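Local coordinates for MAU2 chromatid cohesion factor homolog (Saccharomyces cerevisiae, PDB 4XDN), which forms a complex with Scc2 that is required for the association of cohesin with chromosomes, and so serves sister chromatid cohesion, at residues Tyr33-Ala36 with Gln37-Arg40; Ser66-Met69 with Phe70-Leu73; Trp501-Thr504 with Val505-Trp509; Met261-Gln264 with Leu265-Gly269. All coordinates share one frame; numbering follows the deposited sequence.

Contact 1: Tyr33-Ala36 with Gln37-Arg40; sequences YHLA and QEYR
Tyr33 and Gln37, one helical turn apart, are brought together by different first torsions. In Tyr33, CG stands opposite the backbone N (chi1 175°), which turns the ring so that one face lies under the Gln37 side chain; in Gln37, CG stands opposite the carbonyl carbon (chi1 -70°), and the extended chain runs back over that face. Gln37 CD lies 3.7 Å from Tyr33 CE2, with ring and amide planes 38° apart. The amide nitrogen comes closest to the phenol, Gln37 NE2 being 2.9 Å from Tyr33 OH, but the angle is too poor for a bond between them. Both instead grip the carboxylate of Glu90, Tyr33 OH at OE2 and Gln37 NE2 at OE1, while Arg40 NH1 makes a salt bridge to OE1. A leucine in place of Tyr33 would probably leave Glu90 OE2 without its phenol partner and the Gln37 amide without the ring it rests on. The other end of the amide faces His34, whose ring lies alongside with ND1 3.6 Å from Gln37 OE1. On another side of the helix, Tyr39 N bonds to Leu35 O at 2.9 Å, and the ring meets the same carbonyl obliquely, Tyr39 CD2 lying 3.1 Å from Leu35 O. In this mainly helical superhelix, Leu35, Ala36 and Tyr39 pack on helix 53-76, and Tyr33 and Arg40 on helix 81-98; the chain of another protein, probably Scc2, hydrogen-bonds Tyr39 OH and Glu38 OE1.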
loop_
_atom_site.group_PDB
_atom_site.type_symbol
_atom_site.label_atom_id
_atom_site.label_comp_id
_atom_site.label_asym_id
_atom_site.label_seq_id
_atom_site.Cartn_x
_atom_site.Cartn_y
_atom_site.Cartn_z
ATOM N N TYR A 33 31.946 -26.813 -9.044
ATOM C CA TYR A 33 30.700 -26.176 -9.446
ATOM C C TYR A 33 29.520 -26.720 -8.648
ATOM O O TYR A 33 28.686 -25.956 -8.166
ATOM C CB TYR A 33 30.462 -26.376 -10.946
ATOM C CG TYR A 33 29.136 -25.844 -11.436
ATOM C CD1 TYR A 33 28.846 -24.485 -11.383
ATOM C CD2 TYR A 33 28.176 -26.699 -11.963
ATOM C CE1 TYR A 33 27.632 -23.993 -11.833
ATOM C CE2 TYR A 33 26.959 -26.217 -12.417
ATOM C CZ TYR A 33 26.693 -24.863 -12.350
ATOM O OH TYR A 33 25.486 -24.382 -12.800
ATOM N N HIS A 34 29.458 -28.041 -8.508
ATOM C CA HIS A 34 28.366 -28.679 -7.778
ATOM C C HIS A 34 28.444 -28.400 -6.280
ATOM O O HIS A 34 27.417 -28.348 -5.606
ATOM C CB HIS A 34 28.358 -30.189 -8.033
ATOM C CG HIS A 34 28.020 -30.559 -9.441
ATOM N ND1 HIS A 34 27.442 -29.667 -10.329
ATOM C CD2 HIS A 34 28.183 -31.711 -10.133
ATOM C CE1 HIS A 34 27.267 -30.253 -11.495
ATOM N NE2 HIS A 34 27.697 -31.504 -11.399
ATOM N N LEU A 35 29.655 -28.222 -5.761
ATOM C CA LEU A 35 29.828 -27.860 -4.360
ATOM C C LEU A 35 29.286 -26.461 -4.097
ATOM O O LEU A 35 28.612 -26.227 -3.092
ATOM C CB LEU A 35 31.300 -27.936 -3.952
ATOM C CG LEU A 35 31.841 -29.326 -3.618
ATOM C CD1 LEU A 35 33.354 -29.285 -3.499
ATOM C CD2 LEU A 35 31.218 -29.857 -2.335
ATOM N N ALA A 36 29.593 -25.536 -5.001
ATOM C CA ALA A 36 29.071 -24.178 -4.917
ATOM C C ALA A 36 27.549 -24.203 -4.902
ATOM O O ALA A 36 26.912 -23.435 -4.184
ATOM C CB ALA A 36 29.576 -23.337 -6.082
ATOM N N GLN A 37 26.973 -25.097 -5.699
ATOM C CA GLN A 37 25.526 -25.255 -5.750
ATOM C C GLN A 37 24.996 -25.919 -4.483
ATOM O O GLN A 37 23.949 -25.524 -3.965
ATOM C CB GLN A 37 25.120 -26.073 -6.979
ATOM C CG GLN A 37 25.316 -25.342 -8.301
ATOM C CD GLN A 37 24.736 -26.099 -9.482
ATOM O OE1 GLN A 37 24.816 -27.325 -9.547
ATOM N NE2 GLN A 37 24.146 -25.369 -10.421
ATOM N N GLU A 38 25.716 -26.922 -3.982
ATOM C CA GLU A 38 25.274 -27.649 -2.793
ATOM C C GLU A 38 25.247 -26.733 -1.576
ATOM O O GLU A 38 24.276 -26.729 -0.820
ATOM C CB GLU A 38 26.175 -28.861 -2.516
ATOM C CG GLU A 38 25.847 -29.574 -1.205
ATOM C CD GLU A 38 26.561 -30.906 -1.042
ATOM O OE1 GLU A 38 27.607 -31.119 -1.691
ATOM O OE2 GLU A 38 26.070 -31.745 -0.257
ATOM N N TYR A 39 26.314 -25.960 -1.387
ATOM C CA TYR A 39 26.392 -25.025 -0.268
ATOM C C TYR A 39 25.237 -24.024 -0.313
ATOM O O TYR A 39 24.631 -23.711 0.713
ATOM C CB TYR A 39 27.730 -24.281 -0.279
ATOM C CG TYR A 39 28.922 -25.121 0.130
ATOM C CD1 TYR A 39 28.887 -25.905 1.275
ATOM C CD2 TYR A 39 30.084 -25.128 -0.633
ATOM C CE1 TYR A 39 29.973 -26.671 1.651
ATOM C CE2 TYR A 39 31.177 -25.892 -0.266
ATOM C CZ TYR A 39 31.117 -26.661 0.875
ATOM O OH TYR A 39 32.204 -27.422 1.244
ATOM N N ARG A 40 24.941 -23.527 -1.511
ATOM C CA ARG A 40 23.856 -22.573 -1.705
ATOM C C ARG A 40 22.506 -23.220 -1.421
ATOM O O ARG A 40 21.723 -22.714 -0.620
ATOM C CB ARG A 40 23.881 -22.022 -3.133
ATOM C CG ARG A 40 22.731 -21.066 -3.478
ATOM C CD ARG A 40 22.576 -20.927 -4.982
ATOM N NE ARG A 40 22.294 -22.214 -5.613
ATOM C CZ ARG A 40 22.551 -22.509 -6.885
ATOM N NH1 ARG A 40 23.105 -21.608 -7.688
ATOM N NH2 ARG A 40 22.258 -23.713 -7.356
#

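Contact 2: Ser66-Met69 with Phe70-Leu73; sequences SIQM and FQLL
Phe70 leans its ring back on Ser66, meeting it at a slant: Phe70 CD2 is 3.2 Å from Ser66 O, and Phe70 CE2 is 3.5 Å from Ser66 OG. CG sits opposite the carbonyl carbon (chi1 -80°), a torsion that carries the ring toward the preceding turn, where Ile67 CA and the Met69 carbonyl carbon also approach it obliquely. Farther out, Glu90 and Met91 of helix 81-98 touch the ring. The second flat group, the amide of Gln71, lies beside Ile67 and points the same way, with Gln71 CD 4.0 Å from Ile67 CG2 and Gln71 OE1 3.8 Å from Gln68 CA. In the backbone, Gln71 N donates to Ile67 O at 2.8 Å, and Gln71 CG is 3.3 Å from that same oxygen. The amide nitrogen NE2 also makes a weak hydrogen bond to Tyr108 OH, so a leucine at Gln71 would probably leave that hydroxyl without this weak partner. A third pairing runs between Met69 and Leu72, side by side, where the Met69 chain bends at chi2 (-74°) and brings SD within 4.2 Å of Leu72 CD2. Ile67 and Leu72 pack against apolar side chains of another protein's chain. Chemically, the buried side of 66-73 is mainly apolar, and its hydroxyl, Ser66 OG, held opposite the backbone N, finds an acceptor in Ala36 O of helix 29-45, which satisfies a buried polar group next to an aromatic ring.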
loop_
_atom_site.group_PDB
_atom_site.type_symbol
_atom_site.label_atom_id
_atom_site.label_comp_id
_atom_site.label_asym_id
_atom_site.label_seq_id
_atom_site.Cartn_x
_atom_site.Cartn_y
_atom_site.Cartn_z
ATOM N N SER A 66 29.819 -20.928 -0.894
ATOM C CA SER A 66 29.265 -21.025 -2.240
ATOM C C SER A 66 29.859 -19.959 -3.155
ATOM O O SER A 66 30.284 -20.251 -4.272
ATOM C CB SER A 66 27.745 -20.889 -2.209
ATOM O OG SER A 66 27.220 -20.855 -3.526
ATOM N N ILE A 67 29.885 -18.722 -2.670
ATOM C CA ILE A 67 30.428 -17.611 -3.436
ATOM C C ILE A 67 31.914 -17.818 -3.714
ATOM O O ILE A 67 32.377 -17.596 -4.833
ATOM C CB ILE A 67 30.217 -16.272 -2.698
ATOM C CG1 ILE A 67 28.724 -15.944 -2.639
ATOM C CG2 ILE A 67 30.958 -15.134 -3.397
ATOM C CD1 ILE A 67 28.366 -14.871 -1.629
ATOM N N GLN A 68 32.655 -18.244 -2.697
ATOM C CA GLN A 68 34.095 -18.423 -2.833
ATOM C C GLN A 68 34.416 -19.540 -3.822
ATOM O O GLN A 68 35.404 -19.465 -4.551
ATOM C CB GLN A 68 34.729 -18.721 -1.474
ATOM C CG GLN A 68 34.502 -17.619 -0.432
ATOM C CD GLN A 68 35.770 -16.908 0.018
ATOM O OE1 GLN A 68 36.880 -17.248 -0.390
ATOM N NE2 GLN A 68 35.602 -15.909 0.877
ATOM N N MET A 69 33.576 -20.570 -3.848
ATOM C CA MET A 69 33.752 -21.671 -4.789
ATOM C C MET A 69 33.472 -21.200 -6.216
ATOM O O MET A 69 34.166 -21.594 -7.157
ATOM C CB MET A 69 32.843 -22.844 -4.417
ATOM C CG MET A 69 33.206 -23.513 -3.085
ATOM S SD MET A 69 34.695 -24.521 -3.140
ATOM C CE MET A 69 34.001 -26.116 -3.554
ATOM N N PHE A 70 32.459 -20.349 -6.374
ATOM C CA PHE A 70 32.178 -19.736 -7.669
ATOM C C PHE A 70 33.352 -18.872 -8.124
ATOM O O PHE A 70 33.773 -18.937 -9.280
ATOM C CB PHE A 70 30.909 -18.880 -7.612
ATOM C CG PHE A 70 29.627 -19.665 -7.707
ATOM C CD1 PHE A 70 29.457 -20.640 -8.679
ATOM C CD2 PHE A 70 28.585 -19.414 -6.826
ATOM C CE1 PHE A 70 28.274 -21.352 -8.766
ATOM C CE2 PHE A 70 27.401 -20.127 -6.905
ATOM C CZ PHE A 70 27.245 -21.097 -7.876
ATOM N N GLN A 71 33.864 -18.053 -7.210
ATOM C CA GLN A 71 34.995 -17.181 -7.506
ATOM C C GLN A 71 36.209 -18.012 -7.896
ATOM O O GLN A 71 37.018 -17.607 -8.734
ATOM C CB GLN A 71 35.319 -16.292 -6.306
ATOM C CG GLN A 71 34.293 -15.202 -6.078
ATOM C CD GLN A 71 34.572 -14.360 -4.847
ATOM O OE1 GLN A 71 35.070 -14.855 -3.837
ATOM N NE2 GLN A 71 34.250 -13.075 -4.929
ATOM N N LEU A 72 36.316 -19.182 -7.281
ATOM C CA LEU A 72 37.393 -20.114 -7.567
ATOM C C LEU A 72 37.381 -20.503 -9.043
ATOM O O LEU A 72 38.428 -20.556 -9.687
ATOM C CB LEU A 72 37.252 -21.355 -6.684
ATOM C CG LEU A 72 38.502 -22.049 -6.145
ATOM C CD1 LEU A 72 39.459 -21.085 -5.456
ATOM C CD2 LEU A 72 38.059 -23.131 -5.177
ATOM N N LEU A 73 36.189 -20.758 -9.574
ATOM C CA LEU A 73 36.036 -21.131 -10.973
ATOM C C LEU A 73 36.464 -20.000 -11.901
ATOM O O LEU A 73 37.163 -20.230 -12.885
ATOM C CB LEU A 73 34.584 -21.522 -11.268
ATOM C CG LEU A 73 34.095 -22.832 -10.647
ATOM C CD1 LEU A 73 32.596 -23.001 -10.852
ATOM C CD2 LEU A 73 34.849 -24.021 -11.231
#

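Contact 3: Trp501-Thr504 with Val505-Trp509; sequences WECT and VTILW
Cys503 and Ile507, a turn apart on helix 499-513 of the mainly helical superhelix, form the tight part of this contact: Cys503 SG lies 3.6 Å from Ile507 CD1, and that methyl is also 3.3 Å from Cys503 O. Both side chains press on Val568 of helix 562-575. Nearby, Glu502 O is gripped twice by one residue, from opposite faces of its plane: Thr506 N donates at 3.2 Å, and Thr506 OG1, set opposite its carbonyl carbon (chi1 -60°), donates to Glu502 O as well. The side chain of Thr506 is thereby held in its rotation, and a buried hydroxyl is satisfied within the helix. The Glu502 side chain marks the looser, partly exposed side; it points away, bends at chi2, makes no side-chain contact with 505-509, and reaches Leu490 and Gln496 instead. Trp501 also points away, but is buried against Ile451 and Leu454 of helix 446-466. Thr504 faces the chain of another protein; its OG1 bonds to Ile500 O and to an aromatic side chain of that partner. On the same residue the methyl Thr504 CG2 lies 3.8 Å from Leu508 CD1, and Leu508 CG sits 3.2 Å from Thr504 O.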
loop_
_atom_site.group_PDB
_atom_site.type_symbol
_atom_site.label_atom_id
_atom_site.label_comp_id
_atom_site.label_asym_id
_atom_site.label_seq_id
_atom_site.Cartn_x
_atom_site.Cartn_y
_atom_site.Cartn_z
ATOM N N TRP A 501 -16.100 11.467 0.551
ATOM C CA TRP A 501 -15.192 12.603 0.616
ATOM C C TRP A 501 -15.795 13.843 -0.029
ATOM O O TRP A 501 -15.728 14.930 0.535
ATOM C CB TRP A 501 -13.859 12.257 -0.051
ATOM C CG TRP A 501 -12.934 11.515 0.854
ATOM C CD1 TRP A 501 -13.001 10.195 1.191
ATOM C CD2 TRP A 501 -11.802 12.050 1.549
ATOM N NE1 TRP A 501 -11.980 9.874 2.051
ATOM C CE2 TRP A 501 -11.229 10.996 2.287
ATOM C CE3 TRP A 501 -11.217 13.317 1.618
ATOM C CZ2 TRP A 501 -10.101 11.169 3.084
ATOM C CZ3 TRP A 501 -10.096 13.488 2.406
ATOM C CH2 TRP A 501 -9.550 12.419 3.130
ATOM N N GLU A 502 -16.383 13.674 -1.210
ATOM C CA GLU A 502 -16.993 14.790 -1.928
ATOM C C GLU A 502 -18.141 15.397 -1.135
ATOM O O GLU A 502 -18.339 16.613 -1.144
ATOM C CB GLU A 502 -17.495 14.337 -3.300
ATOM C CG GLU A 502 -16.418 14.304 -4.371
ATOM C CD GLU A 502 -15.931 15.691 -4.758
ATOM O OE1 GLU A 502 -16.759 16.625 -4.813
ATOM O OE2 GLU A 502 -14.716 15.847 -5.005
ATOM N N CYS A 503 -18.897 14.543 -0.453
ATOM C CA CYS A 503 -20.030 14.999 0.337
ATOM C C CYS A 503 -19.546 15.738 1.578
ATOM O O CYS A 503 -20.134 16.741 1.981
ATOM C CB CYS A 503 -20.924 13.824 0.735
ATOM S SG CYS A 503 -22.470 14.328 1.540
ATOM N N THR A 504 -18.471 15.240 2.181
ATOM C CA THR A 504 -17.900 15.880 3.361
ATOM C C THR A 504 -17.475 17.308 3.028
ATOM O O THR A 504 -17.706 18.232 3.810
ATOM C CB THR A 504 -16.695 15.085 3.906
ATOM O OG1 THR A 504 -17.122 13.774 4.289
ATOM C CG2 THR A 504 -16.079 15.775 5.117
ATOM N N VAL A 505 -16.866 17.481 1.859
ATOM C CA VAL A 505 -16.421 18.798 1.412
ATOM C C VAL A 505 -17.614 19.740 1.267
ATOM O O VAL A 505 -17.579 20.871 1.748
ATOM C CB VAL A 505 -15.652 18.706 0.071
ATOM C CG1 VAL A 505 -15.326 20.093 -0.479
ATOM C CG2 VAL A 505 -14.373 17.912 0.253
ATOM N N THR A 506 -18.665 19.264 0.604
ATOM C CA THR A 506 -19.877 20.054 0.400
ATOM C C THR A 506 -20.513 20.446 1.733
ATOM O O THR A 506 -20.856 21.608 1.954
ATOM C CB THR A 506 -20.914 19.281 -0.443
ATOM O OG1 THR A 506 -20.361 18.975 -1.727
ATOM C CG2 THR A 506 -22.196 20.096 -0.627
ATOM N N ILE A 507 -20.673 19.457 2.607
ATOM C CA ILE A 507 -21.271 19.656 3.922
ATOM C C ILE A 507 -20.513 20.705 4.734
ATOM O O ILE A 507 -21.121 21.602 5.325
ATOM C CB ILE A 507 -21.320 18.313 4.698
ATOM C CG1 ILE A 507 -22.640 17.579 4.440
ATOM C CG2 ILE A 507 -21.185 18.524 6.204
ATOM C CD1 ILE A 507 -23.111 17.569 2.991
ATOM N N LEU A 508 -19.189 20.589 4.763
ATOM C CA LEU A 508 -18.360 21.495 5.553
ATOM C C LEU A 508 -18.373 22.910 4.986
ATOM O O LEU A 508 -18.340 23.884 5.740
ATOM C CB LEU A 508 -16.919 20.980 5.627
ATOM C CG LEU A 508 -16.678 19.722 6.466
ATOM C CD1 LEU A 508 -15.223 19.295 6.354
ATOM C CD2 LEU A 508 -17.057 19.933 7.929
ATOM N N TRP A 509 -18.418 23.025 3.663
ATOM C CA TRP A 509 -18.484 24.335 3.023
ATOM C C TRP A 509 -19.808 25.017 3.352
ATOM O O TRP A 509 -19.836 26.187 3.727
ATOM C CB TRP A 509 -18.320 24.212 1.509
ATOM C CG TRP A 509 -18.079 25.529 0.828
ATOM C CD1 TRP A 509 -16.869 26.096 0.547
ATOM C CD2 TRP A 509 -19.072 26.445 0.344
ATOM N NE1 TRP A 509 -17.047 27.305 -0.081
ATOM C CE2 TRP A 509 -18.390 27.542 -0.217
ATOM C CE3 TRP A 509 -20.470 26.441 0.330
ATOM C CZ2 TRP A 509 -19.058 28.625 -0.786
ATOM C CZ3 TRP A 509 -21.131 27.519 -0.236
ATOM C CH2 TRP A 509 -20.425 28.595 -0.785
#

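Contact 4: Met261-Gln264 with Leu265-Gly269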
loop_
_atom_site.group_PDB
_atom_site.type_symbol
_atom_site.label_atom_id
_atom_site.label_comp_id
_atom_site.label_asym_id
_atom_site.label_seq_id
_atom_site.Cartn_x
_atom_site.Cartn_y
_atom_site.Cartn_z
ATOM N N MET A 261 -10.785 -4.978 -5.927
ATOM C CA MET A 261 -11.265 -4.829 -4.558
ATOM C C MET A 261 -10.751 -3.533 -3.939
ATOM O O MET A 261 -11.501 -2.807 -3.286
ATOM C CB MET A 261 -10.833 -6.023 -3.705
ATOM C CG MET A 261 -11.868 -7.133 -3.619
ATOM S SD MET A 261 -13.348 -6.651 -2.709
ATOM C CE MET A 261 -12.684 -6.425 -1.061
ATOM N N VAL A 262 -9.470 -3.247 -4.150
ATOM C CA VAL A 262 -8.861 -2.035 -3.613
ATOM C C VAL A 262 -9.493 -0.796 -4.240
ATOM O O VAL A 262 -9.672 0.221 -3.571
ATOM C CB VAL A 262 -7.333 -2.016 -3.853
ATOM C CG1 VAL A 262 -6.724 -0.687 -3.402
ATOM C CG2 VAL A 262 -6.667 -3.170 -3.123
ATOM N N ILE A 263 -9.828 -0.882 -5.525
ATOM C CA ILE A 263 -10.461 0.234 -6.216
ATOM C C ILE A 263 -11.798 0.556 -5.554
ATOM O O ILE A 263 -12.099 1.721 -5.294
ATOM C CB ILE A 263 -10.670 -0.065 -7.718
ATOM C CG1 ILE A 263 -9.324 -0.055 -8.447
ATOM C CG2 ILE A 263 -11.587 0.977 -8.364
ATOM C CD1 ILE A 263 -9.369 -0.622 -9.857
ATOM N N GLN A 264 -12.592 -0.474 -5.276
ATOM C CA GLN A 264 -13.883 -0.288 -4.616
ATOM C C GLN A 264 -13.696 0.277 -3.215
ATOM O O GLN A 264 -14.485 1.105 -2.759
ATOM C CB GLN A 264 -14.656 -1.609 -4.547
ATOM C CG GLN A 264 -15.116 -2.128 -5.897
ATOM C CD GLN A 264 -15.981 -1.132 -6.639
ATOM O OE1 GLN A 264 -15.660 -0.725 -7.755
ATOM N NE2 GLN A 264 -17.087 -0.731 -6.022
ATOM N N LEU A 265 -12.644 -0.173 -2.542
ATOM C CA LEU A 265 -12.339 0.282 -1.194
ATOM C C LEU A 265 -11.990 1.767 -1.197
ATOM O O LEU A 265 -12.463 2.531 -0.353
ATOM C CB LEU A 265 -11.188 -0.541 -0.610
ATOM C CG LEU A 265 -10.959 -0.491 0.902
ATOM C CD1 LEU A 265 -12.176 -1.005 1.652
ATOM C CD2 LEU A 265 -9.735 -1.303 1.277
ATOM N N CYS A 266 -11.176 2.174 -2.165
ATOM C CA CYS A 266 -10.710 3.552 -2.251
ATOM C C CYS A 266 -11.831 4.523 -2.619
ATOM O O CYS A 266 -11.793 5.693 -2.236
ATOM C CB CYS A 266 -9.572 3.656 -3.269
ATOM S SG CYS A 266 -8.018 2.913 -2.705
ATOM N N LYS A 267 -12.821 4.037 -3.360
ATOM C CA LYS A 267 -13.967 4.856 -3.747
ATOM C C LYS A 267 -15.169 4.599 -2.837
ATOM O O LYS A 267 -16.249 5.151 -3.057
ATOM C CB LYS A 267 -14.349 4.580 -5.201
ATOM C CG LYS A 267 -15.000 3.226 -5.416
ATOM C CD LYS A 267 -15.130 2.886 -6.893
ATOM C CE LYS A 267 -16.004 3.889 -7.626
ATOM N NZ LYS A 267 -16.321 3.435 -9.005
ATOM N N ASP A 268 -14.970 3.766 -1.817
ATOM C CA ASP A 268 -16.044 3.355 -0.918
ATOM C C ASP A 268 -17.261 2.863 -1.702
ATOM O O ASP A 268 -18.398 3.247 -1.425
ATOM C CB ASP A 268 -16.431 4.506 0.019
ATOM C CG ASP A 268 -15.514 4.609 1.223
ATOM O OD1 ASP A 268 -15.532 3.681 2.059
ATOM O OD2 ASP A 268 -14.787 5.616 1.341
ATOM N N GLY A 269 -17.006 2.014 -2.693
ATOM C CA GLY A 269 -18.066 1.393 -3.463
ATOM C C GLY A 269 -18.494 0.079 -2.836
ATOM O O GLY A 269 -17.911 -0.363 -1.845
#
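Gln264 and Lys267 run side by side and point the same way where helix 250-266 ends, their contact being amide against methylene: Gln264 OE1 is 3.8 Å from Lys267 CD. The lysine chain gets there from a crowded position, with CG between the backbone N and the carbonyl carbon (chi1 72°), and that CG rests 3.3 Å from Ile263 O. Gln264, bent at chi2, turns the other end of its amide to the turn beyond the helix, with NE2 3.5 Å from Gly269 CA and a weak hydrogen bond to Asn270 O. The chain here closes in a Schellman motif. Asp268 takes a positive phi (50°), Gly269 N donates to Gln264 O at 2.7 Å, and Asp268 N donates to Leu265 O at 3.2 Å. On another flank Val262 CG1 meets Cys266 SG at 3.9 Å, near Leu226 of helix 212-228. The chemistry is that of a helix end: carbonyls of the last turn are taken up by backbone N-H groups, and Asn498 ND2 binds both Cys266 O and Asp268 OD2. Lys267 NZ lies close to Arg555 NH1, and the two like charges would probably disfavour each other.

Contacts 1 and 2 lie on successive helices, 29-45 and 53-76, and touch directly, Ala36 CB packing on Phe70 CE1 and Leu35 on Met69. Contact 1 is the more polar and partly buried of the pair, organised round a carboxylate, while contact 2 is buried and mainly apolar. Contact 3, also buried, lies across the chain's centre from both, its centre about 64 Å from that of contact 1. Contact 4, partly buried and nearest the centre of the chain in space, differs in being a helix end; its nearest atoms are about 5 Å from contact 3, and Asn498 bridges the two, its OD1 bonding Trp501 N.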